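PDB 5TR9: ferredoxin-NADP reductase from Neisseria gonorrhoeae MIA_2011_03-10, which binds FAD and probably catalyses electron transfer between NADP(H) and ferredoxin. Local coordinates for residues A[115-129]-A[143-157]. Sequence-based numbering, arbitrary orientation. Where two conformers were deposited one is given.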
loop_
_atom_site.group_PDB
_atom_site.type_symbol
_atom_site.label_atom_id
_atom_site.label_comp_id
_atom_site.label_asym_id
_atom_site.label_seq_id
_atom_site.Cartn_x
_atom_site.Cartn_y
_atom_site.Cartn_z
ATOM N N GLU A 115 6.272 12.017 4.943
ATOM C CA GLU A 115 6.617 13.353 5.430
ATOM C C GLU A 115 8.095 13.516 5.715
ATOM O O GLU A 115 8.526 14.627 6.049
ATOM C CB GLU A 115 5.778 13.675 6.661
ATOM C CG GLU A 115 4.324 13.840 6.236
ATOM C CD GLU A 115 3.337 13.944 7.367
ATOM O OE1 GLU A 115 3.693 14.313 8.502
ATOM O OE2 GLU A 115 2.160 13.643 7.088
ATOM N N ARG A 116 8.883 12.452 5.562
ATOM C CA ARG A 116 10.333 12.579 5.542
ATOM C C ARG A 116 10.853 13.168 4.234
ATOM O O ARG A 116 12.019 13.568 4.174
ATOM C CB ARG A 116 10.966 11.212 5.791
ATOM C CG ARG A 116 10.744 10.713 7.212
ATOM C CD ARG A 116 11.342 9.329 7.385
ATOM N NE ARG A 116 11.403 8.961 8.792
ATOM C CZ ARG A 116 12.002 7.864 9.244
ATOM N NH1 ARG A 116 12.587 7.026 8.394
ATOM N NH2 ARG A 116 12.015 7.604 10.544
ATOM N N PHE A 117 10.023 13.209 3.184
ATOM C CA PHE A 117 10.295 13.975 1.976
ATOM C C PHE A 117 9.861 15.428 2.194
ATOM O O PHE A 117 8.870 15.684 2.894
ATOM C CB PHE A 117 9.513 13.409 0.791
ATOM C CG PHE A 117 10.023 12.093 0.246
ATOM C CD1 PHE A 117 11.374 11.886 -0.025
ATOM C CD2 PHE A 117 9.112 11.080 -0.055
ATOM C CE1 PHE A 117 11.825 10.669 -0.571
ATOM C CE2 PHE A 117 9.553 9.865 -0.608
ATOM C CZ PHE A 117 10.898 9.664 -0.858
ATOM N N PRO A 118 10.552 16.396 1.588
ATOM C CA PRO A 118 10.210 17.804 1.833
ATOM C C PRO A 118 8.925 18.216 1.138
ATOM O O PRO A 118 8.564 17.701 0.073
ATOM C CB PRO A 118 11.403 18.581 1.262
ATOM C CG PRO A 118 12.028 17.648 0.278
ATOM C CD PRO A 118 11.781 16.252 0.777
ATOM N N ASP A 119 8.237 19.168 1.762
ATOM C CA ASP A 119 7.040 19.754 1.169
ATOM C C ASP A 119 7.326 20.310 -0.224
ATOM O O ASP A 119 8.413 20.822 -0.505
ATOM C CB ASP A 119 6.517 20.901 2.041
ATOM C CG ASP A 119 5.914 20.439 3.349
ATOM O OD1 ASP A 119 5.845 19.217 3.601
ATOM O OD2 ASP A 119 5.511 21.345 4.124
ATOM N N GLY A 120 6.307 20.267 -1.087
ATOM C CA GLY A 120 6.372 20.949 -2.361
ATOM C C GLY A 120 6.768 20.073 -3.529
ATOM O O GLY A 120 6.702 20.533 -4.679
ATOM N N LYS A 121 7.176 18.838 -3.270
ATOM C CA LYS A 121 7.557 17.924 -4.329
ATOM C C LYS A 121 6.321 17.215 -4.876
ATOM O O LYS A 121 5.224 17.288 -4.314
ATOM C CB LYS A 121 8.562 16.896 -3.813
ATOM C CG LYS A 121 9.793 17.518 -3.156
ATOM C CD LYS A 121 10.613 18.296 -4.160
ATOM C CE LYS A 121 11.879 18.858 -3.529
ATOM N NZ LYS A 121 12.597 19.759 -4.484
ATOM N N ASP A 122 6.510 16.519 -5.993
ATOM C CA ASP A 122 5.472 15.657 -6.544
ATOM C C ASP A 122 5.664 14.253 -5.996
ATOM O O ASP A 122 6.685 13.611 -6.273
ATOM C CB ASP A 122 5.536 15.648 -8.064
ATOM C CG ASP A 122 5.291 17.018 -8.650
ATOM O OD1 ASP A 122 4.187 17.565 -8.426
ATOM O OD2 ASP A 122 6.204 17.582 -9.297
ATOM N N LEU A 123 4.692 13.776 -5.227
ATOM C CA LEU A 123 4.785 12.463 -4.594
ATOM C C LEU A 123 4.204 11.405 -5.524
ATOM O O LEU A 123 3.043 11.508 -5.937
ATOM C CB LEU A 123 4.040 12.466 -3.259
ATOM C CG LEU A 123 4.086 11.177 -2.450
ATOM C CD1 LEU A 123 5.540 10.940 -1.991
ATOM C CD2 LEU A 123 3.111 11.266 -1.272
ATOM N N VAL A 124 4.991 10.373 -5.839
ATOM C CA VAL A 124 4.563 9.327 -6.772
ATOM C C VAL A 124 4.667 7.979 -6.064
ATOM O O VAL A 124 5.773 7.519 -5.751
ATOM C CB VAL A 124 5.384 9.339 -8.071
ATOM C CG1 VAL A 124 4.937 8.187 -9.011
ATOM C CG2 VAL A 124 5.258 10.704 -8.785
ATOM N N MET A 125 3.524 7.347 -5.827
ATOM C CA MET A 125 3.449 6.063 -5.137
ATOM C C MET A 125 3.241 4.959 -6.171
ATOM O O MET A 125 2.264 4.989 -6.923
ATOM C CB MET A 125 2.317 6.097 -4.103
ATOM C CG MET A 125 2.582 7.120 -2.989
ATOM S SD MET A 125 1.163 7.412 -1.910
ATOM C CE MET A 125 0.082 8.202 -3.074
ATOM N N LEU A 126 4.163 3.995 -6.210
ATOM C CA LEU A 126 4.152 2.908 -7.186
ATOM C C LEU A 126 3.895 1.608 -6.439
ATOM O O LEU A 126 4.637 1.275 -5.512
ATOM C CB LEU A 126 5.494 2.838 -7.923
ATOM C CG LEU A 126 5.990 4.116 -8.615
ATOM C CD1 LEU A 126 7.402 3.890 -9.125
ATOM C CD2 LEU A 126 5.055 4.482 -9.770
ATOM N N CYS A 127 2.855 0.870 -6.822
ATOM C CA CYS A 127 2.591 -0.337 -6.050
ATOM C C CYS A 127 2.025 -1.437 -6.931
ATOM O O CYS A 127 1.520 -1.186 -8.031
ATOM C CB CYS A 127 1.632 -0.060 -4.883
ATOM S SG CYS A 127 0.025 0.612 -5.373
ATOM N N THR A 128 2.117 -2.670 -6.417
ATOM C CA THR A 128 1.486 -3.835 -7.028
ATOM C C THR A 128 0.620 -4.542 -6.001
ATOM O O THR A 128 0.963 -4.606 -4.821
ATOM C CB THR A 128 2.499 -4.862 -7.573
ATOM O OG1 THR A 128 3.176 -5.518 -6.488
ATOM C CG2 THR A 128 3.505 -4.189 -8.487
ATOM N N GLY A 129 -0.491 -5.109 -6.480
ATOM C CA GLY A 129 -1.259 -6.023 -5.648
ATOM C C GLY A 129 -1.667 -5.395 -4.332
ATOM O O GLY A 129 -2.161 -4.264 -4.287
ATOM N N GLU A 143 -3.064 16.151 5.442
ATOM C CA GLU A 143 -1.928 17.018 5.153
ATOM C C GLU A 143 -1.102 16.547 3.966
ATOM O O GLU A 143 -0.264 17.313 3.481
ATOM C CB GLU A 143 -1.023 17.157 6.382
ATOM C CG GLU A 143 -0.141 15.966 6.685
ATOM C CD GLU A 143 -0.826 14.889 7.517
ATOM O OE1 GLU A 143 -0.113 13.998 8.023
ATOM O OE2 GLU A 143 -2.061 14.912 7.665
ATOM N N ILE A 144 -1.315 15.328 3.472
ATOM C CA ILE A 144 -0.493 14.840 2.366
ATOM C C ILE A 144 -0.784 15.623 1.085
ATOM O O ILE A 144 0.139 16.077 0.400
ATOM C CB ILE A 144 -0.690 13.326 2.177
ATOM C CG1 ILE A 144 0.019 12.560 3.303
ATOM C CG2 ILE A 144 -0.149 12.864 0.814
ATOM C CD1 ILE A 144 1.547 12.672 3.266
ATOM N N ARG A 145 -2.062 15.821 0.745
ATOM C CA ARG A 145 -2.346 16.635 -0.435
ATOM C C ARG A 145 -2.058 18.114 -0.206
ATOM O O ARG A 145 -1.889 18.855 -1.179
ATOM C CB ARG A 145 -3.794 16.429 -0.895
ATOM C CG ARG A 145 -4.009 15.057 -1.537
ATOM C CD ARG A 145 -5.424 14.878 -2.066
ATOM N NE ARG A 145 -5.702 15.738 -3.212
ATOM C CZ ARG A 145 -6.875 15.781 -3.834
ATOM N NH1 ARG A 145 -7.871 15.014 -3.412
ATOM N NH2 ARG A 145 -7.050 16.583 -4.875
ATOM N N GLN A 146 -1.994 18.568 1.050
ATOM C CA GLN A 146 -1.595 19.945 1.312
ATOM C C GLN A 146 -0.095 20.134 1.113
ATOM O O GLN A 146 0.340 21.117 0.500
ATOM C CB GLN A 146 -1.997 20.344 2.733
ATOM C CG GLN A 146 -1.780 21.823 3.071
ATOM C CD GLN A 146 -0.399 22.114 3.655
ATOM O OE1 GLN A 146 0.437 22.756 3.014
ATOM N NE2 GLN A 146 -0.160 21.649 4.877
ATOM N N ARG A 147 0.709 19.197 1.617
ATOM C CA ARG A 147 2.164 19.350 1.671
ATOM C C ARG A 147 2.811 19.166 0.303
ATOM O O ARG A 147 3.757 19.881 -0.053
ATOM C CB ARG A 147 2.757 18.336 2.652
ATOM C CG ARG A 147 2.487 18.605 4.128
ATOM C CD ARG A 147 3.321 17.653 4.981
ATOM N NE ARG A 147 3.252 17.958 6.406
ATOM C CZ ARG A 147 4.195 17.629 7.282
ATOM N NH1 ARG A 147 5.295 16.995 6.880
ATOM N NH2 ARG A 147 4.045 17.942 8.561
ATOM N N PHE A 148 2.335 18.193 -0.458
ATOM C CA PHE A 148 2.929 17.863 -1.746
ATOM C C PHE A 148 2.155 18.543 -2.869
ATOM O O PHE A 148 0.938 18.742 -2.770
ATOM C CB PHE A 148 2.994 16.343 -1.925
ATOM C CG PHE A 148 3.919 15.691 -0.929
ATOM C CD1 PHE A 148 5.291 15.764 -1.114
ATOM C CD2 PHE A 148 3.434 15.093 0.221
ATOM C CE1 PHE A 148 6.168 15.222 -0.194
ATOM C CE2 PHE A 148 4.308 14.546 1.158
ATOM C CZ PHE A 148 5.676 14.609 0.944
ATOM N N ASP A 149 2.880 18.952 -3.914
ATOM C CA ASP A 149 2.256 19.702 -5.002
ATOM C C ASP A 149 1.277 18.839 -5.792
ATOM O O ASP A 149 0.221 19.324 -6.228
ATOM C CB ASP A 149 3.328 20.280 -5.918
ATOM C CG ASP A 149 3.857 21.623 -5.422
ATOM O OD1 ASP A 149 3.556 22.021 -4.265
ATOM O OD2 ASP A 149 4.574 22.286 -6.203
ATOM N N THR A 150 1.628 17.581 -6.028
ATOM C CA THR A 150 0.706 16.589 -6.564
ATOM C C THR A 150 0.928 15.287 -5.812
ATOM O O THR A 150 2.010 15.039 -5.278
ATOM C CB THR A 150 0.889 16.346 -8.081
ATOM O OG1 THR A 150 2.180 15.772 -8.328
ATOM C CG2 THR A 150 0.759 17.636 -8.879
ATOM N N VAL A 151 -0.116 14.466 -5.753
ATOM C CA VAL A 151 -0.071 13.153 -5.129
ATOM C C VAL A 151 -0.566 12.167 -6.173
ATOM O O VAL A 151 -1.652 12.351 -6.729
ATOM C CB VAL A 151 -0.924 13.101 -3.848
ATOM C CG1 VAL A 151 -0.906 11.714 -3.271
ATOM C CG2 VAL A 151 -0.390 14.104 -2.823
ATOM N N ASN A 152 0.244 11.159 -6.481
ATOM C CA ASN A 152 0.027 10.304 -7.638
ATOM C C ASN A 152 0.158 8.858 -7.207
ATOM O O ASN A 152 1.122 8.500 -6.528
ATOM C CB ASN A 152 1.050 10.612 -8.740
ATOM C CG ASN A 152 1.110 12.094 -9.079
ATOM O OD1 ASN A 152 0.338 12.581 -9.903
ATOM N ND2 ASN A 152 2.015 12.829 -8.424
ATOM N N LEU A 153 -0.803 8.027 -7.593
ATOM C CA LEU A 153 -0.804 6.628 -7.190
ATOM C C LEU A 153 -0.955 5.769 -8.433
ATOM O O LEU A 153 -1.921 5.931 -9.188
ATOM C CB LEU A 153 -1.929 6.359 -6.184
ATOM C CG LEU A 153 -2.079 4.916 -5.700
ATOM C CD1 LEU A 153 -0.813 4.407 -5.050
ATOM C CD2 LEU A 153 -3.275 4.822 -4.736
ATOM N N ILE A 154 0.003 4.872 -8.649
ATOM C CA ILE A 154 -0.000 3.939 -9.772
ATOM C C ILE A 154 -0.164 2.547 -9.174
ATOM O O ILE A 154 0.712 2.086 -8.427
ATOM C CB ILE A 154 1.295 4.033 -10.601
ATOM C CG1 ILE A 154 1.476 5.401 -11.279
ATOM C CG2 ILE A 154 1.293 2.957 -11.697
ATOM C CD1 ILE A 154 1.804 6.566 -10.384
ATOM N N HIS A 155 -1.287 1.874 -9.477
ATOM C CA HIS A 155 -1.560 0.537 -8.932
ATOM C C HIS A 155 -1.526 -0.495 -10.054
ATOM O O HIS A 155 -2.415 -0.510 -10.917
ATOM C CB HIS A 155 -2.908 0.488 -8.208
ATOM C CG HIS A 155 -3.143 -0.799 -7.467
ATOM N ND1 HIS A 155 -4.408 -1.293 -7.220
ATOM C CD2 HIS A 155 -2.275 -1.685 -6.920
ATOM C CE1 HIS A 155 -4.307 -2.422 -6.536
ATOM N NE2 HIS A 155 -3.024 -2.684 -6.346
ATOM N N SER A 156 -0.522 -1.364 -10.016
ATOM C CA SER A 156 -0.359 -2.454 -10.979
ATOM C C SER A 156 -0.943 -3.748 -10.423
ATOM O O SER A 156 -0.631 -4.143 -9.295
ATOM C CB SER A 156 1.124 -2.643 -11.308
ATOM O OG SER A 156 1.369 -3.845 -12.029
ATOM N N VAL A 157 -1.767 -4.420 -11.231
ATOM C CA VAL A 157 -2.283 -5.753 -10.940
ATOM C C VAL A 157 -2.268 -6.527 -12.252
ATOM O O VAL A 157 -2.013 -5.967 -13.317
ATOM C CB VAL A 157 -3.709 -5.719 -10.360
ATOM C CG1 VAL A 157 -3.741 -4.932 -9.038
ATOM C CG2 VAL A 157 -4.664 -5.104 -11.378
HETATM O O HOH W 1 6.742 16.754 4.273
HETATM O O HOH W 2 3.283 22.812 3.142
#
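Glu115 sets OE1 over one face of the Arg147 guanidinium, toward its rim, with the two planes 38° apart and OE1 3.5 Å from NH1, a salt bridge of charges alone. Glu115 OE2 is just 2.5 Å from Glu143 OE1, a spacing at which one of the two acids probably holds a proton. Asp119 OD1 lies alongside the aliphatic part of Arg147, and a water joins that oxygen to NH1; these Arg147 contacts hold for one of its two conformers. Within the type II turn from Pro118 to Lys121, Gly120 N bonds Arg147 O, and Lys121 O, which meets the edge of the Phe148 ring, accepts from Asp149 N. Asp122 OD1 takes the hydroxyl of Thr150 (OG1, 2.7 Å) on its anti side, 30° out of the carboxylate plane. Leu123 sets CB over a face of the Phe148 ring, while its carbonyl O receives both Asn152 N and, from above the carbonyl plane, ND2 at 3.0 Å. Asn152 ND2 also donates to Thr150 OG1 and OD1 bonds Arg186, fixing the amide's rotation. Strands 122-128 and 150-157, joined through helices 133-139 and 142-147, form a parallel beta-alpha-beta crossover in the NAD-binding domain. Met125 bends at chi3 (-67°), bringing CE to Val151 CG1 at 3.7 Å on the face covered by helix 133-139. Farther on, Gly129 O offers an in-plane lone pair to His155 NE2, 2.7 Å away.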